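Internalin (Listeria monocytogenes serotype 4b, PDB 4FMZ) probably contributes to adhesion to and invasion of host cells, as expected of a leucine-rich-repeat internalin. Local coordinates at residues E23-V28 with T47-A52; S58-E63 with I81-N86; I95-I100 with Y116-N121; L157-V162 with L179-L184; S165-V170 with N187-I192. All blocks are in the same frame, centred on the assembly; numbering follows the deposited sequence.

Interaction 1: residues E23-V28 with T47-A52; sequences EGIRAV and TKLVVA. With EDO (1,2-ethanediol), chain D.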
# COMPACT_ATOMS: atom_id res chain seq x y z
N GLU A 23 22.97 -16.50 14.97
CA GLU A 23 22.69 -15.68 16.16
C GLU A 23 21.18 -15.67 16.48
O GLU A 23 20.82 -15.79 17.64
CB GLU A 23 23.25 -14.25 16.01
CG GLU A 23 22.88 -13.26 17.10
CD GLU A 23 23.12 -13.64 18.54
OE1 GLU A 23 24.03 -14.46 18.82
OE2 GLU A 23 22.40 -13.08 19.41
N GLY A 24 20.33 -15.57 15.46
CA GLY A 24 18.88 -15.58 15.63
C GLY A 24 18.35 -16.90 16.15
O GLY A 24 17.40 -16.91 16.94
N ILE A 25 18.95 -18.02 15.69
CA ILE A 25 18.61 -19.37 16.15
C ILE A 25 19.03 -19.51 17.63
O ILE A 25 18.24 -19.99 18.44
CB ILE A 25 19.24 -20.48 15.24
CG1 ILE A 25 18.69 -20.39 13.78
CG2 ILE A 25 19.03 -21.90 15.81
CD1 ILE A 25 17.16 -20.65 13.59
N ARG A 26 20.27 -19.08 17.96
CA ARG A 26 20.80 -19.08 19.34
C ARG A 26 19.87 -18.30 20.27
O ARG A 26 19.48 -18.82 21.31
CB ARG A 26 22.22 -18.49 19.38
CG ARG A 26 22.86 -18.56 20.78
CD ARG A 26 23.71 -17.35 21.15
NE ARG A 26 23.02 -16.05 21.06
CZ ARG A 26 22.17 -15.55 21.96
NH1 ARG A 26 21.83 -16.26 23.02
NH2 ARG A 26 21.65 -14.34 21.79
N ALA A 27 19.46 -17.08 19.84
CA ALA A 27 18.60 -16.19 20.62
C ALA A 27 17.20 -16.78 20.84
O ALA A 27 16.72 -16.72 21.97
CB ALA A 27 18.50 -14.83 19.96
N VAL A 28 16.56 -17.34 19.79
CA VAL A 28 15.21 -17.88 19.93
C VAL A 28 15.21 -19.14 20.85
O VAL A 28 14.26 -19.32 21.60
CB VAL A 28 14.49 -18.13 18.57
CG1 VAL A 28 15.05 -19.34 17.82
CG2 VAL A 28 12.98 -18.24 18.75
N THR A 47 8.30 -22.16 15.72
CA THR A 47 7.12 -21.84 14.90
C THR A 47 7.19 -20.39 14.41
O THR A 47 6.51 -20.03 13.45
CB THR A 47 5.82 -22.12 15.66
OG1 THR A 47 5.75 -21.29 16.82
CG2 THR A 47 5.68 -23.58 16.06
N LYS A 48 8.03 -19.57 15.09
CA LYS A 48 8.22 -18.15 14.79
C LYS A 48 9.70 -17.78 14.91
O LYS A 48 10.34 -18.04 15.95
CB LYS A 48 7.36 -17.31 15.75
CG LYS A 48 7.51 -15.79 15.61
CD LYS A 48 6.45 -15.07 16.44
CE LYS A 48 6.59 -13.57 16.37
NZ LYS A 48 5.49 -12.88 17.10
N LEU A 49 10.24 -17.17 13.85
CA LEU A 49 11.63 -16.69 13.82
C LEU A 49 11.67 -15.29 13.23
O LEU A 49 11.10 -15.06 12.15
CB LEU A 49 12.57 -17.64 13.06
CG LEU A 49 14.07 -17.30 13.04
CD1 LEU A 49 14.75 -17.61 14.37
CD2 LEU A 49 14.78 -18.04 11.93
N VAL A 50 12.34 -14.36 13.94
CA VAL A 50 12.48 -12.97 13.52
C VAL A 50 13.96 -12.60 13.54
O VAL A 50 14.56 -12.53 14.62
CB VAL A 50 11.62 -12.00 14.38
CG1 VAL A 50 11.86 -10.53 13.97
CG2 VAL A 50 10.13 -12.33 14.30
N VAL A 51 14.55 -12.38 12.36
CA VAL A 51 15.96 -11.93 12.23
C VAL A 51 15.88 -10.76 11.25
O VAL A 51 16.11 -10.93 10.04
CB VAL A 51 17.01 -13.03 11.84
CG1 VAL A 51 18.45 -12.49 11.93
CG2 VAL A 51 16.88 -14.27 12.71
N ALA A 52 15.45 -9.60 11.76
CA ALA A 52 15.22 -8.43 10.93
C ALA A 52 16.29 -7.32 11.15
O ALA A 52 16.75 -7.09 12.26
CB ALA A 52 13.83 -7.87 11.19
C1 EDO D . 8.54 -20.59 18.69
O1 EDO D . 9.49 -19.88 17.92
C2 EDO D . 7.53 -19.62 19.32
O2 EDO D . 6.60 -20.39 20.06
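G24 and V51 meet where the helical N-terminal cap of the internalin closes over strand 48-50, the first strand of its leucine-rich-repeat solenoid. The axis of residues 23-28 runs at 129° to that of strand 48-50. The tight part is at the glycine: with no side chain between helix and strand, V51 CG2 comes to 3.8 Å from G24 CA. L49 carries the rest of the apolar packing. Its CG stands anti to the backbone N (chi1 -176°), and its two methyls spread under the helix. L49 CD1 lies 3.8 Å from G24 O and also meets V28 CG1, whereas L49 CD2 touches I25 CD1 at 3.9 Å; I25 CD1 meets both methyls, and I25 and V28 each cross L49 at about a right angle. I25 then continues inward to F16 and L65. The solvent side, formed by V28 and K48, is looser: V28 CG2 merely skirts the K48 carbonyl. Beside it K48 N donates to O1 of a 1,2-ethanediol, probably from the crystallisation liquor, at 3.2 Å.

Interaction 2: residues S58-E63 with I81-N86; sequences SIQGIE and ISPLSN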
# COMPACT_ATOMS: atom_id res chain seq x y z
N SER A 58 22.82 -15.67 3.68
CA SER A 58 22.44 -17.04 3.33
C SER A 58 21.45 -17.57 4.37
O SER A 58 21.63 -17.35 5.56
CB SER A 58 23.68 -17.95 3.28
OG SER A 58 23.30 -19.31 3.08
N ILE A 59 20.41 -18.26 3.91
CA ILE A 59 19.42 -18.82 4.83
C ILE A 59 19.57 -20.35 4.86
O ILE A 59 18.68 -21.05 5.35
CB ILE A 59 17.96 -18.33 4.55
CG1 ILE A 59 17.48 -18.69 3.13
CG2 ILE A 59 17.84 -16.82 4.84
CD1 ILE A 59 16.01 -18.72 2.94
N GLN A 60 20.74 -20.87 4.41
CA GLN A 60 21.04 -22.31 4.47
C GLN A 60 20.91 -22.77 5.92
O GLN A 60 21.38 -22.07 6.84
CB GLN A 60 22.43 -22.63 3.89
CG GLN A 60 22.49 -22.45 2.37
CD GLN A 60 23.90 -22.32 1.86
OE1 GLN A 60 24.63 -21.37 2.18
NE2 GLN A 60 24.33 -23.26 1.04
N GLY A 61 20.20 -23.88 6.12
CA GLY A 61 19.91 -24.48 7.42
C GLY A 61 18.48 -24.27 7.87
O GLY A 61 17.96 -25.07 8.64
N ILE A 62 17.82 -23.18 7.37
CA ILE A 62 16.43 -22.86 7.74
C ILE A 62 15.47 -24.00 7.35
O ILE A 62 14.41 -24.13 7.96
CB ILE A 62 15.96 -21.48 7.19
CG1 ILE A 62 14.92 -20.87 8.14
CG2 ILE A 62 15.47 -21.55 5.71
CD1 ILE A 62 14.74 -19.38 8.03
N GLU A 63 15.87 -24.84 6.38
CA GLU A 63 15.08 -25.99 5.94
C GLU A 63 14.80 -26.99 7.10
O GLU A 63 13.88 -27.79 6.95
CB GLU A 63 15.71 -26.69 4.71
CG GLU A 63 17.07 -27.34 4.94
CD GLU A 63 18.31 -26.48 4.88
OE1 GLU A 63 18.19 -25.24 4.75
OE2 GLU A 63 19.42 -27.04 4.99
N ILE A 81 16.65 -17.76 -1.83
CA ILE A 81 15.66 -18.23 -0.86
C ILE A 81 15.30 -19.72 -1.08
O ILE A 81 14.32 -20.17 -0.48
CB ILE A 81 14.38 -17.33 -0.80
CG1 ILE A 81 13.77 -17.09 -2.19
CG2 ILE A 81 14.68 -16.00 -0.09
CD1 ILE A 81 12.28 -16.85 -2.17
N SER A 82 16.11 -20.48 -1.89
CA SER A 82 15.86 -21.91 -2.14
C SER A 82 15.72 -22.73 -0.82
O SER A 82 14.86 -23.60 -0.79
CB SER A 82 16.93 -22.53 -3.04
OG SER A 82 18.24 -22.31 -2.56
N PRO A 83 16.44 -22.45 0.31
CA PRO A 83 16.21 -23.27 1.53
C PRO A 83 14.78 -23.17 2.11
O PRO A 83 14.44 -23.97 2.97
CB PRO A 83 17.24 -22.72 2.53
CG PRO A 83 18.29 -22.12 1.69
CD PRO A 83 17.53 -21.49 0.56
N LEU A 84 13.95 -22.20 1.64
CA LEU A 84 12.56 -22.08 2.10
C LEU A 84 11.61 -23.05 1.40
O LEU A 84 10.48 -23.22 1.87
CB LEU A 84 12.00 -20.65 1.86
CG LEU A 84 12.57 -19.49 2.68
CD1 LEU A 84 11.83 -18.20 2.37
CD2 LEU A 84 12.51 -19.77 4.16
N SER A 85 12.04 -23.64 0.26
CA SER A 85 11.21 -24.42 -0.68
C SER A 85 10.32 -25.51 -0.05
O SER A 85 9.24 -25.74 -0.58
CB SER A 85 12.05 -25.03 -1.80
OG SER A 85 12.87 -26.09 -1.33
N ASN A 86 10.74 -26.16 1.04
CA ASN A 86 9.92 -27.21 1.65
C ASN A 86 9.29 -26.77 2.99
O ASN A 86 8.70 -27.60 3.69
CB ASN A 86 10.75 -28.48 1.84
CG ASN A 86 10.75 -29.37 0.62
OD1 ASN A 86 11.38 -29.08 -0.40
ND2 ASN A 86 10.06 -30.50 0.72
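In the 3-10 turns that follow one another along the back of a leucine-rich-repeat solenoid, P83 of one turn packs on I59, I62 and E63 of the turn before. The pyrrolidine ring has several neighbours: CD and CG rest on I59 CG1, while P83 CB lies 3.6 Å from I59 O and 3.5 Å from E63 OE1. That same carboxylate oxygen accepts from G61 N at 2.8 Å on its syn side, so E63 braces the type II turn I59-I62, which I62 N to I59 O closes. I59 reaches deeper. Its CG1 sits between the backbone N and the carbonyl carbon (chi1 60°), and beyond it I59 CD1 abuts L84 CG at 3.5 Å, the two side chains meeting at about a right angle. I62 CG2 packs against L84 CD2 at 3.8 Å. I62 and L84 both press on L71 of strand 70-72, I59 touches L73 and I78, and I81 packs on I100 and L106, in the loop between strands 92-94 and 114-116.

Interaction 3: residues I95-I100 with Y116-N121; sequences IGTNKI and YLNEDN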
# COMPACT_ATOMS: atom_id res chain seq x y z
N ILE A 95 9.94 -10.93 3.73
CA ILE A 95 11.30 -10.95 3.20
C ILE A 95 11.57 -9.74 2.32
O ILE A 95 12.36 -9.83 1.38
CB ILE A 95 11.66 -12.28 2.47
CG1 ILE A 95 10.50 -12.79 1.59
CG2 ILE A 95 12.10 -13.33 3.49
CD1 ILE A 95 10.83 -14.06 0.72
N GLY A 96 10.95 -8.62 2.68
CA GLY A 96 11.16 -7.34 2.01
C GLY A 96 12.51 -6.75 2.39
O GLY A 96 13.13 -7.20 3.35
N THR A 97 12.96 -5.71 1.67
CA THR A 97 14.23 -4.98 1.84
C THR A 97 15.44 -5.97 1.87
O THR A 97 16.28 -5.94 2.77
CB THR A 97 14.21 -3.98 3.03
OG1 THR A 97 13.68 -4.60 4.20
CG2 THR A 97 13.39 -2.74 2.74
N ASN A 98 15.49 -6.85 0.88
CA ASN A 98 16.57 -7.81 0.67
C ASN A 98 17.03 -7.65 -0.79
O ASN A 98 16.73 -6.62 -1.40
CB ASN A 98 16.12 -9.24 1.00
CG ASN A 98 16.21 -9.55 2.47
OD1 ASN A 98 17.29 -9.71 3.01
ND2 ASN A 98 15.08 -9.64 3.15
N LYS A 99 17.75 -8.64 -1.34
CA LYS A 99 18.23 -8.56 -2.71
C LYS A 99 17.66 -9.73 -3.52
O LYS A 99 18.33 -10.22 -4.44
CB LYS A 99 19.77 -8.58 -2.72
CG LYS A 99 20.43 -7.33 -2.15
CD LYS A 99 21.89 -7.59 -1.82
CE LYS A 99 22.75 -6.35 -1.92
NZ LYS A 99 22.42 -5.33 -0.89
N ILE A 100 16.43 -10.16 -3.20
CA ILE A 100 15.77 -11.29 -3.83
C ILE A 100 15.30 -10.93 -5.25
O ILE A 100 14.66 -9.90 -5.46
CB ILE A 100 14.61 -11.85 -2.95
CG1 ILE A 100 15.15 -12.44 -1.62
CG2 ILE A 100 13.80 -12.91 -3.69
CD1 ILE A 100 14.23 -12.26 -0.43
N TYR A 116 5.30 -10.48 2.16
CA TYR A 116 5.86 -9.16 1.80
C TYR A 116 7.19 -9.36 1.10
O TYR A 116 8.09 -10.02 1.63
CB TYR A 116 6.04 -8.19 3.00
CG TYR A 116 4.83 -7.90 3.86
CD1 TYR A 116 3.55 -8.29 3.47
CD2 TYR A 116 4.96 -7.22 5.07
CE1 TYR A 116 2.44 -8.06 4.28
CE2 TYR A 116 3.86 -6.98 5.89
CZ TYR A 116 2.60 -7.40 5.49
OH TYR A 116 1.52 -7.21 6.30
N LEU A 117 7.28 -8.81 -0.10
CA LEU A 117 8.43 -8.87 -0.98
C LEU A 117 8.81 -7.46 -1.42
O LEU A 117 9.44 -7.27 -2.46
CB LEU A 117 8.08 -9.74 -2.21
CG LEU A 117 7.92 -11.23 -1.95
CD1 LEU A 117 7.15 -11.88 -3.07
CD2 LEU A 117 9.26 -11.90 -1.76
N ASN A 118 8.41 -6.48 -0.61
CA ASN A 118 8.65 -5.06 -0.89
C ASN A 118 10.13 -4.72 -0.90
O ASN A 118 10.90 -5.24 -0.09
CB ASN A 118 7.93 -4.16 0.13
CG ASN A 118 8.33 -4.45 1.56
OD1 ASN A 118 8.05 -5.52 2.11
ND2 ASN A 118 9.07 -3.55 2.18
N GLU A 119 10.53 -3.86 -1.84
CA GLU A 119 11.90 -3.37 -2.02
C GLU A 119 12.91 -4.52 -2.31
O GLU A 119 14.07 -4.45 -1.92
CB GLU A 119 12.36 -2.51 -0.82
CG GLU A 119 11.60 -1.20 -0.73
CD GLU A 119 11.72 -0.44 0.57
OE1 GLU A 119 12.74 0.26 0.75
OE2 GLU A 119 10.77 -0.50 1.39
N ASP A 120 12.45 -5.54 -3.05
CA ASP A 120 13.31 -6.60 -3.55
C ASP A 120 13.55 -6.28 -5.03
O ASP A 120 13.29 -5.14 -5.43
CB ASP A 120 12.66 -7.98 -3.30
CG ASP A 120 12.91 -8.51 -1.89
OD1 ASP A 120 14.05 -8.42 -1.42
OD2 ASP A 120 11.96 -9.04 -1.29
N ASN A 121 14.05 -7.22 -5.85
CA ASN A 121 14.19 -6.94 -7.28
C ASN A 121 13.53 -8.05 -8.11
O ASN A 121 14.17 -8.68 -8.96
CB ASN A 121 15.65 -6.70 -7.69
CG ASN A 121 15.80 -6.09 -9.07
OD1 ASN A 121 14.86 -5.51 -9.64
ND2 ASN A 121 16.96 -6.24 -9.67
O HOH W 1 8.92 -7.32 4.47
O HOH W 2 11.03 -4.22 4.47
O HOH W 3 16.54 -3.90 -1.58
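The carboxylate of D120 lies alongside the side chain of I100, the two pointing the same way, with D120 OD1 3.8 Å from I100 CB. A chi1 of -83° sets CG of D120 anti to its own carbonyl carbon; from there OD1 reaches the preceding turn of the solenoid and receives weak hydrogen bonds from N98 N and I100 N. This is the place in the leucine-rich repeat where an asparagine commonly ties one turn to the next, as N98 does one turn earlier through L73 O and I78 N. Backbone bonds frame the site: I95 N gives to Y116 O, T97 N to N118 O at 2.7 Å, and N121 N to I100 O at 2.8 Å. On the buried side I95 CD1 packs beside L117 CD2 at 3.6 Å. On the outer side the T97 methyl CG2 lies 3.6 Å from E119 CD, and one water joins G96 N to N118 OD1 while another joins T97 OG1 to N118 ND2. One feature stands out: D120 OD2 is 2.8 Å from I95 O, both of them acceptors. So close an approach in a buried setting would be consistent with a raised pKa and a proton on the D120 carboxyl group.

Interaction 4: residues L157-V162 with L179-L184; sequences LNYLTV and LYSLSL. With EDO (1,2-ethanediol), chain C.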
# COMPACT_ATOMS: atom_id res chain seq x y z
N LEU A 157 -7.82 -12.49 -1.65
CA LEU A 157 -6.91 -11.37 -1.33
C LEU A 157 -7.68 -10.14 -0.87
O LEU A 157 -8.56 -9.65 -1.58
CB LEU A 157 -6.00 -11.02 -2.52
CG LEU A 157 -4.77 -10.13 -2.20
CD1 LEU A 157 -3.71 -10.90 -1.43
CD2 LEU A 157 -4.16 -9.61 -3.45
N ASN A 158 -7.33 -9.64 0.34
CA ASN A 158 -7.95 -8.47 0.96
C ASN A 158 -7.06 -7.23 0.92
O ASN A 158 -7.58 -6.11 0.98
CB ASN A 158 -8.31 -8.77 2.42
CG ASN A 158 -9.59 -9.54 2.62
OD1 ASN A 158 -10.44 -9.17 3.44
ND2 ASN A 158 -9.74 -10.66 1.92
N TYR A 159 -5.73 -7.42 0.87
CA TYR A 159 -4.78 -6.30 0.87
C TYR A 159 -3.72 -6.51 -0.20
O TYR A 159 -3.12 -7.58 -0.27
CB TYR A 159 -4.12 -6.15 2.25
CG TYR A 159 -5.11 -5.87 3.35
CD1 TYR A 159 -5.73 -6.90 4.04
CD2 TYR A 159 -5.43 -4.56 3.71
CE1 TYR A 159 -6.67 -6.65 5.03
CE2 TYR A 159 -6.35 -4.30 4.72
CZ TYR A 159 -6.97 -5.34 5.38
OH TYR A 159 -7.88 -5.07 6.36
N LEU A 160 -3.52 -5.49 -1.06
CA LEU A 160 -2.52 -5.55 -2.13
C LEU A 160 -1.79 -4.23 -2.33
O LEU A 160 -2.43 -3.19 -2.49
CB LEU A 160 -3.15 -5.98 -3.46
CG LEU A 160 -2.22 -6.08 -4.69
CD1 LEU A 160 -1.09 -7.12 -4.47
CD2 LEU A 160 -3.02 -6.37 -5.96
N THR A 161 -0.44 -4.29 -2.39
CA THR A 161 0.42 -3.14 -2.69
C THR A 161 1.35 -3.49 -3.85
O THR A 161 2.12 -4.45 -3.76
CB THR A 161 1.24 -2.73 -1.45
OG1 THR A 161 0.36 -2.45 -0.37
CG2 THR A 161 2.16 -1.51 -1.73
N VAL A 162 1.26 -2.72 -4.94
CA VAL A 162 2.15 -2.84 -6.11
C VAL A 162 2.53 -1.40 -6.43
O VAL A 162 1.68 -0.64 -6.87
CB VAL A 162 1.56 -3.60 -7.33
CG1 VAL A 162 2.59 -3.69 -8.46
CG2 VAL A 162 1.05 -4.99 -6.96
N LEU A 179 -10.83 -7.56 -2.45
CA LEU A 179 -9.92 -6.48 -2.06
C LEU A 179 -10.64 -5.41 -1.28
O LEU A 179 -11.71 -4.94 -1.68
CB LEU A 179 -9.19 -5.86 -3.26
CG LEU A 179 -7.93 -6.59 -3.76
CD1 LEU A 179 -7.42 -5.93 -5.03
CD2 LEU A 179 -6.82 -6.59 -2.71
N TYR A 180 -10.07 -5.08 -0.12
CA TYR A 180 -10.58 -4.09 0.81
C TYR A 180 -9.74 -2.83 0.72
O TYR A 180 -10.27 -1.72 0.79
CB TYR A 180 -10.52 -4.64 2.25
CG TYR A 180 -11.14 -3.74 3.28
CD1 TYR A 180 -12.51 -3.72 3.49
CD2 TYR A 180 -10.35 -2.87 4.03
CE1 TYR A 180 -13.09 -2.88 4.42
CE2 TYR A 180 -10.92 -2.01 4.97
CZ TYR A 180 -12.29 -2.02 5.16
OH TYR A 180 -12.87 -1.21 6.10
N SER A 181 -8.42 -3.00 0.58
CA SER A 181 -7.45 -1.91 0.48
C SER A 181 -6.44 -2.23 -0.63
O SER A 181 -5.85 -3.32 -0.63
CB SER A 181 -6.77 -1.70 1.83
OG SER A 181 -5.76 -0.70 1.73
N LEU A 182 -6.26 -1.30 -1.57
CA LEU A 182 -5.38 -1.50 -2.73
C LEU A 182 -4.48 -0.29 -2.97
O LEU A 182 -4.99 0.83 -3.06
CB LEU A 182 -6.23 -1.77 -3.99
CG LEU A 182 -5.54 -1.74 -5.38
CD1 LEU A 182 -4.55 -2.90 -5.56
CD2 LEU A 182 -6.58 -1.77 -6.50
N SER A 183 -3.17 -0.53 -3.14
CA SER A 183 -2.22 0.52 -3.48
C SER A 183 -1.58 0.25 -4.83
O SER A 183 -1.01 -0.82 -5.05
CB SER A 183 -1.14 0.69 -2.41
OG SER A 183 -0.31 1.79 -2.77
N LEU A 184 -1.68 1.24 -5.73
CA LEU A 184 -1.10 1.19 -7.07
C LEU A 184 -0.32 2.48 -7.34
O LEU A 184 -0.23 2.93 -8.49
CB LEU A 184 -2.18 0.96 -8.13
CG LEU A 184 -2.84 -0.45 -8.12
CD1 LEU A 184 -3.88 -0.55 -9.20
CD2 LEU A 184 -1.80 -1.58 -8.29
C1 EDO C . -2.69 -1.26 0.35
O1 EDO C . -2.31 0.00 0.89
C2 EDO C . -2.56 -2.32 1.45
O2 EDO C . -3.48 -2.00 2.47
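N158 O is gripped by two successive backbone donors, Y180 N at 2.9 Å and S181 N at 3.2 Å, the former tilted from the carbonyl plane and the latter nearly along the C=O axis. From this fork the parallel pairing of strands 159-161 and 181-183 unrolls, their directions 7° apart: L160 N gives to S181 O, S183 N to L160 O at 2.8 Å, and V162 N to S183 O. The pairing sorts the side chains. L160 and L182 point together into the solenoid core, with L160 CD2 3.8 Å from L182 CD1. L179 turns one methyl, CD2, under the strand start, 3.8 Å from L160 CB and also near L157 CD2, while V162 CB meets L184 CD2. The other face carries Y159, T161, S181 and S183, and is the concave face of a leucine-rich-repeat protein, the one internalins with known receptors use for binding. Here Y159 CD2 rests 3.7 Å from S181 CB. A 1,2-ethanediol, probably from the crystallisation liquor, lies on this face: its O2 is hydrogen-bonded to S181 OG at 2.7 Å and sits at the edge of the Y159 ring, in its plane. On one flank strand 136-138 continues the pairing through L137, which touches L157 and L160; on the other, Y203, F204 and T205 of strand 203-205 pack on S181, L182 and S183.

Interaction 5: residues S165-V170 with N187-I192; sequences SKVKDV and NQIEDI. With EDO (1,2-ethanediol), chain E.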
# COMPACT_ATOMS: atom_id res chain seq x y z
N SER A 165 6.72 0.58 -9.96
CA SER A 165 7.07 -0.46 -10.92
C SER A 165 6.74 -0.08 -12.36
O SER A 165 6.32 1.05 -12.64
CB SER A 165 6.33 -1.75 -10.55
OG SER A 165 4.95 -1.63 -10.87
N LYS A 166 6.92 -1.04 -13.28
CA LYS A 166 6.64 -0.86 -14.70
C LYS A 166 5.22 -1.38 -15.03
O LYS A 166 4.88 -1.52 -16.21
CB LYS A 166 7.72 -1.58 -15.54
CG LYS A 166 9.07 -0.88 -15.46
CD LYS A 166 10.13 -1.52 -16.33
CE LYS A 166 11.47 -0.87 -16.08
NZ LYS A 166 12.51 -1.33 -17.04
N VAL A 167 4.37 -1.59 -13.99
CA VAL A 167 2.99 -2.08 -14.13
C VAL A 167 2.12 -1.04 -14.87
O VAL A 167 1.95 0.09 -14.41
CB VAL A 167 2.33 -2.53 -12.79
CG1 VAL A 167 0.80 -2.67 -12.92
CG2 VAL A 167 2.94 -3.85 -12.31
N LYS A 168 1.57 -1.48 -16.00
CA LYS A 168 0.66 -0.73 -16.86
C LYS A 168 -0.74 -1.32 -16.77
O LYS A 168 -1.71 -0.63 -16.44
CB LYS A 168 1.14 -0.80 -18.32
CG LYS A 168 2.05 0.32 -18.75
CD LYS A 168 1.57 0.93 -20.06
CE LYS A 168 2.41 2.15 -20.41
NZ LYS A 168 1.98 3.36 -19.66
N ASP A 169 -0.82 -2.63 -17.05
CA ASP A 169 -2.03 -3.43 -17.16
C ASP A 169 -2.49 -3.96 -15.80
O ASP A 169 -1.84 -4.81 -15.21
CB ASP A 169 -1.79 -4.58 -18.16
CG ASP A 169 -3.02 -5.36 -18.54
OD1 ASP A 169 -4.10 -5.07 -18.00
OD2 ASP A 169 -2.89 -6.28 -19.37
N VAL A 170 -3.64 -3.47 -15.32
CA VAL A 170 -4.16 -3.89 -14.02
C VAL A 170 -5.31 -4.93 -14.19
O VAL A 170 -5.99 -5.24 -13.21
CB VAL A 170 -4.57 -2.67 -13.12
CG1 VAL A 170 -3.36 -1.79 -12.82
CG2 VAL A 170 -5.70 -1.84 -13.73
N ASN A 187 3.12 3.94 -10.64
CA ASN A 187 3.37 2.90 -11.64
C ASN A 187 3.33 3.58 -13.02
O ASN A 187 3.71 4.74 -13.11
CB ASN A 187 2.38 1.75 -11.46
CG ASN A 187 2.64 0.97 -10.19
OD1 ASN A 187 3.77 0.56 -9.90
ND2 ASN A 187 1.61 0.76 -9.38
N GLN A 188 2.87 2.88 -14.07
CA GLN A 188 2.74 3.43 -15.43
C GLN A 188 1.29 3.18 -15.92
O GLN A 188 1.07 2.87 -17.09
CB GLN A 188 3.78 2.79 -16.38
CG GLN A 188 5.25 2.92 -15.95
CD GLN A 188 5.75 4.36 -15.89
OE1 GLN A 188 5.51 5.16 -16.80
NE2 GLN A 188 6.46 4.70 -14.83
N ILE A 189 0.31 3.32 -15.01
CA ILE A 189 -1.09 3.00 -15.28
C ILE A 189 -1.81 4.16 -15.98
O ILE A 189 -1.90 5.27 -15.47
CB ILE A 189 -1.83 2.55 -13.98
CG1 ILE A 189 -1.13 1.35 -13.31
CG2 ILE A 189 -3.29 2.19 -14.28
CD1 ILE A 189 -1.40 1.22 -11.82
N GLU A 190 -2.35 3.85 -17.16
CA GLU A 190 -3.14 4.78 -17.98
C GLU A 190 -4.64 4.51 -17.82
O GLU A 190 -5.44 5.45 -17.83
CB GLU A 190 -2.78 4.62 -19.47
CG GLU A 190 -1.39 5.08 -19.87
CD GLU A 190 -1.01 4.73 -21.30
OE1 GLU A 190 -1.86 4.89 -22.20
OE2 GLU A 190 0.15 4.31 -21.51
N ASP A 191 -5.00 3.21 -17.70
CA ASP A 191 -6.36 2.68 -17.71
C ASP A 191 -6.68 1.79 -16.49
O ASP A 191 -6.11 0.69 -16.34
CB ASP A 191 -6.53 1.89 -19.02
CG ASP A 191 -7.88 1.26 -19.28
OD1 ASP A 191 -8.82 1.50 -18.49
OD2 ASP A 191 -8.02 0.55 -20.30
N ILE A 192 -7.65 2.24 -15.67
CA ILE A 192 -8.10 1.48 -14.50
C ILE A 192 -9.51 0.87 -14.73
O ILE A 192 -10.09 0.31 -13.80
CB ILE A 192 -8.05 2.29 -13.17
CG1 ILE A 192 -8.78 3.66 -13.28
CG2 ILE A 192 -6.61 2.43 -12.65
CD1 ILE A 192 -9.26 4.24 -11.90
C1 EDO E . 5.01 8.68 -14.47
O1 EDO E . 5.96 7.63 -14.64
C2 EDO E . 3.73 8.10 -13.83
O2 EDO E . 3.20 7.10 -14.68
O HOH W 4 7.17 3.61 -11.81
O HOH W 5 -2.97 1.11 -18.07
O HOH W 6 -5.16 -1.63 -17.20
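V170 and I189 interlock in the return loops of two neighbouring solenoid turns: V170 CG1 sits 3.7 Å from I189 CD1, the side chains crossing at about a right angle. I189 fills the hollow between the V167 and K168 carbonyls and the V170 methyl CG1, its own CG1 3.5 Å from V167 O. V170 CG2 in turn rests against the D191 carbonyl. Where the loops part farther along, waters fill in, one joining K168 O to D191 N and another V170 N to D191 O. At the other end N187 CB fits against V167 O, and N187 OD1 takes two bonds from one residue, S165 OG at 2.7 Å and S165 N at 3.0 Å. On the outer surface K168 bends at chi2 (-131°), which sets CD, and again at chi4 (-80°), which sets NZ. K168 NZ meets both Q188 O and E190 OE2, each at 2.8 Å, the latter through its anti lone pair. The lysine charge would be partly balanced by E190, in a polar clasp outside an apolar interior.

As a worked example of solenoid construction, four of the five contacts stack adjacent turns, whereas interaction 1 seats the N-terminal cap helix on the first strand. It passes into interaction 2 where L49 CD2 lies 4.1 Å from I62 CD1. Interaction 2 leads to interaction 3 as I81 CG2 meets I100 CD1 at 3.8 Å. Interactions 3 and 4 do not touch, their nearest atoms being about 7 Å apart. Interactions 4 and 5 join the same two turns, at strand and return loop, and are stitched by a probable hydrogen bond from N187 ND2 to V162 O, 2.9 Å. Interactions 1 and 5 have centres about 38 Å apart, on opposite sides of the chain's centre.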